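Local coordinates for protein beta-N-acetylhexosaminidase (PDB 5BZA) that probably hydrolyses terminal non-reducing N-acetyl-D-hexosamine residues from N-acetyl-beta-D-hexosaminides, as a thermostable glycoside hydrolase of family 3, at residues F45-F48 / M49-L52. Numbering follows the deposited sequence.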
ATOM      1  N   PHE B  45       9.831   3.188  -8.666  1.00  8.57           N
ATOM      2  CA  PHE B  45       8.483   2.932  -9.160  1.00  8.90           C
ATOM      3  C   PHE B  45       7.771   4.235  -9.595  1.00 10.99           C
ATOM      4  O   PHE B  45       7.323   4.367 -10.747  1.00 11.76           O
ATOM      5  CB  PHE B  45       7.702   2.161  -8.071  1.00  8.39           C
ATOM      6  CG  PHE B  45       6.228   2.060  -8.339  1.00 11.54           C
ATOM      7  CD1 PHE B  45       5.753   1.405  -9.471  1.00 11.57           C
ATOM      8  CD2 PHE B  45       5.307   2.681  -7.482  1.00 12.13           C
ATOM      9  CE1 PHE B  45       4.365   1.342  -9.742  1.00 11.03           C
ATOM     10  CE2 PHE B  45       3.924   2.623  -7.730  1.00 10.85           C
ATOM     11  CZ  PHE B  45       3.460   1.955  -8.875  1.00 10.26           C
ATOM     12  N   LEU B  46       7.761   5.242  -8.715  1.00 11.23           N
ATOM     13  CA  LEU B  46       7.103   6.512  -9.014  1.00 11.07           C
ATOM     14  C   LEU B  46       7.735   7.242 -10.197  1.00 10.24           C
ATOM     15  O   LEU B  46       7.006   7.780 -11.072  1.00  9.92           O
ATOM     16  CB  LEU B  46       7.125   7.429  -7.773  1.00  8.62           C
ATOM     17  CG  LEU B  46       6.356   6.908  -6.573  1.00  9.53           C
ATOM     18  CD1 LEU B  46       6.512   7.842  -5.357  1.00  9.73           C
ATOM     19  CD2 LEU B  46       4.886   6.737  -6.941  1.00 10.95           C
ATOM     20  N   ASP B  47       9.075   7.263 -10.252  1.00 10.46           N
ATOM     21  CA  ASP B  47       9.728   7.912 -11.367  1.00  8.46           C
ATOM     22  C   ASP B  47       9.417   7.173 -12.688  1.00  9.70           C
ATOM     23  O   ASP B  47       9.216   7.813 -13.738  1.00 11.77           O
ATOM     24  CB  ASP B  47      11.244   8.005 -11.145  1.00 11.12           C
ATOM     25  CG  ASP B  47      11.933   8.944 -12.164  1.00 14.17           C
ATOM     26  OD1 ASP B  47      11.298   9.943 -12.601  1.00 13.38           O
ATOM     27  OD2 ASP B  47      13.102   8.695 -12.543  1.00 16.89           O
ATOM     28  N   PHE B  48       9.386   5.835 -12.653  1.00 10.91           N
ATOM     29  CA  PHE B  48       8.987   5.013 -13.831  1.00 10.66           C
ATOM     30  C   PHE B  48       7.546   5.358 -14.269  1.00 10.03           C
ATOM     31  O   PHE B  48       7.307   5.645 -15.439  1.00  7.96           O
ATOM     32  CB  PHE B  48       9.119   3.514 -13.490  1.00  8.55           C
ATOM     33  CG  PHE B  48       9.133   2.569 -14.688  1.00 11.96           C
ATOM     34  CD1 PHE B  48       9.166   3.040 -15.991  1.00  9.12           C
ATOM     35  CD2 PHE B  48       9.172   1.186 -14.474  1.00 10.15           C
ATOM     36  CE1 PHE B  48       9.228   2.154 -17.070  1.00  9.74           C
ATOM     37  CE2 PHE B  48       9.232   0.294 -15.527  1.00  8.26           C
ATOM     38  CZ  PHE B  48       9.254   0.775 -16.834  1.00  9.91           C
ATOM     39  N   MET B  49       6.587   5.354 -13.337  1.00  6.49           N
ATOM     40  CA  MET B  49       5.211   5.729 -13.691  1.00 11.73           C
ATOM     41  C   MET B  49       5.146   7.136 -14.340  1.00 12.66           C
ATOM     42  O   MET B  49       4.415   7.355 -15.320  1.00 13.91           O
ATOM     43  CB  MET B  49       4.299   5.693 -12.464  1.00  9.21           C
ATOM     44  CG  MET B  49       4.072   4.316 -11.950  1.00 14.89           C
ATOM     45  SD  MET B  49       3.387   3.094 -13.133  1.00 13.56           S
ATOM     46  CE  MET B  49       1.812   3.821 -13.538  1.00 12.01           C
ATOM     47  N   ASN B  50       5.928   8.073 -13.806  1.00 12.53           N
ATOM     48  CA  ASN B  50       5.999   9.411 -14.390  1.00 15.70           C
ATOM     49  C   ASN B  50       6.577   9.372 -15.834  1.00 13.90           C
ATOM     50  O   ASN B  50       6.063  10.005 -16.756  1.00  7.60           O
ATOM     51  CB  ASN B  50       6.844  10.334 -13.481  1.00 15.07           C
ATOM     52  CG  ASN B  50       6.727  11.780 -13.854  1.00 15.53           C
ATOM     53  OD1 ASN B  50       5.628  12.275 -14.105  1.00 25.86           O
ATOM     54  ND2 ASN B  50       7.843  12.488 -13.848  1.00 22.01           N
ATOM     55  N   PHE B  51       7.680   8.654 -16.013  1.00 14.53           N
ATOM     56  CA  PHE B  51       8.200   8.404 -17.347  1.00 14.14           C
ATOM     57  C   PHE B  51       7.127   7.792 -18.290  1.00 16.38           C
ATOM     58  O   PHE B  51       6.989   8.220 -19.456  1.00 15.22           O
ATOM     59  CB  PHE B  51       9.436   7.510 -17.272  1.00 13.35           C
ATOM     60  CG  PHE B  51       9.995   7.155 -18.607  1.00 14.50           C
ATOM     61  CD1 PHE B  51      10.832   8.030 -19.273  1.00 15.76           C
ATOM     62  CD2 PHE B  51       9.651   5.946 -19.215  1.00 17.07           C
ATOM     63  CE1 PHE B  51      11.331   7.707 -20.520  1.00 17.82           C
ATOM     64  CE2 PHE B  51      10.150   5.605 -20.466  1.00 18.03           C
ATOM     65  CZ  PHE B  51      10.990   6.483 -21.123  1.00 19.85           C
ATOM     66  N   LEU B  52       6.372   6.803 -17.813  1.00 12.83           N
ATOM     67  CA  LEU B  52       5.411   6.131 -18.697  1.00 13.77           C
ATOM     68  C   LEU B  52       4.312   7.088 -19.125  1.00 15.25           C
ATOM     69  O   LEU B  52       3.892   7.062 -20.286  1.00 14.88           O
ATOM     70  CB  LEU B  52       4.807   4.894 -18.017  1.00 13.19           C
ATOM     71  CG  LEU B  52       5.813   3.756 -17.771  1.00 13.11           C
ATOM     72  CD1 LEU B  52       5.207   2.629 -16.900  1.00 10.76           C
ATOM     73  CD2 LEU B  52       6.310   3.237 -19.088  1.00 10.21           C
TER
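Met49 lies alongside Phe45, one turn earlier in helix 42-54, and lays its CG over one face of the ring, 4.1 Å from the Phe45 centroid. Met49 CG stands anti to its carbonyl carbon (chi1 -68°), and the chain bends at chi2 and chi3; the sulfur makes a Met-aromatic contact, Met49 SD approaching the ring obliquely, 3.9 Å from Phe45 CE1. Phe48 and Leu52, the i to i+4 pair three residues further on, use a branched chain instead. Leu52 CD1 sits over a face of the Phe48 ring, toward its rim, while Leu52 CD2 reaches Phe48 CE1 at 3.7 Å. On this tight side Met49 meets Ile34, and Leu52 and Phe48 meet Val32, both of barrel strand 31-34; the Phe48 ring also stacks on Phe16, in the loop after strand 9-13. Phe51 packs more loosely: its CD2 comes only to 4.4 Å from Phe48 CD1, near that ring's plane, and its side chain, partly exposed, rests on helix 18-27. Four i to i+4 backbone hydrogen bonds tie the turns together, among them Met49 N to Phe45 O at 2.9 Å. Buried polar ends find protein partners: Asn50 weakly bonds Glu327, a cadmium ligand on helix 323-331, while Asp47 OD2 hydrogen-bonds Tyr456 OH and OD1 salt-bridges Lys457 NZ. So paired, the Asp47 carboxylate probably keeps its charge and ties the CH-pi-packed helix to helix 452-463.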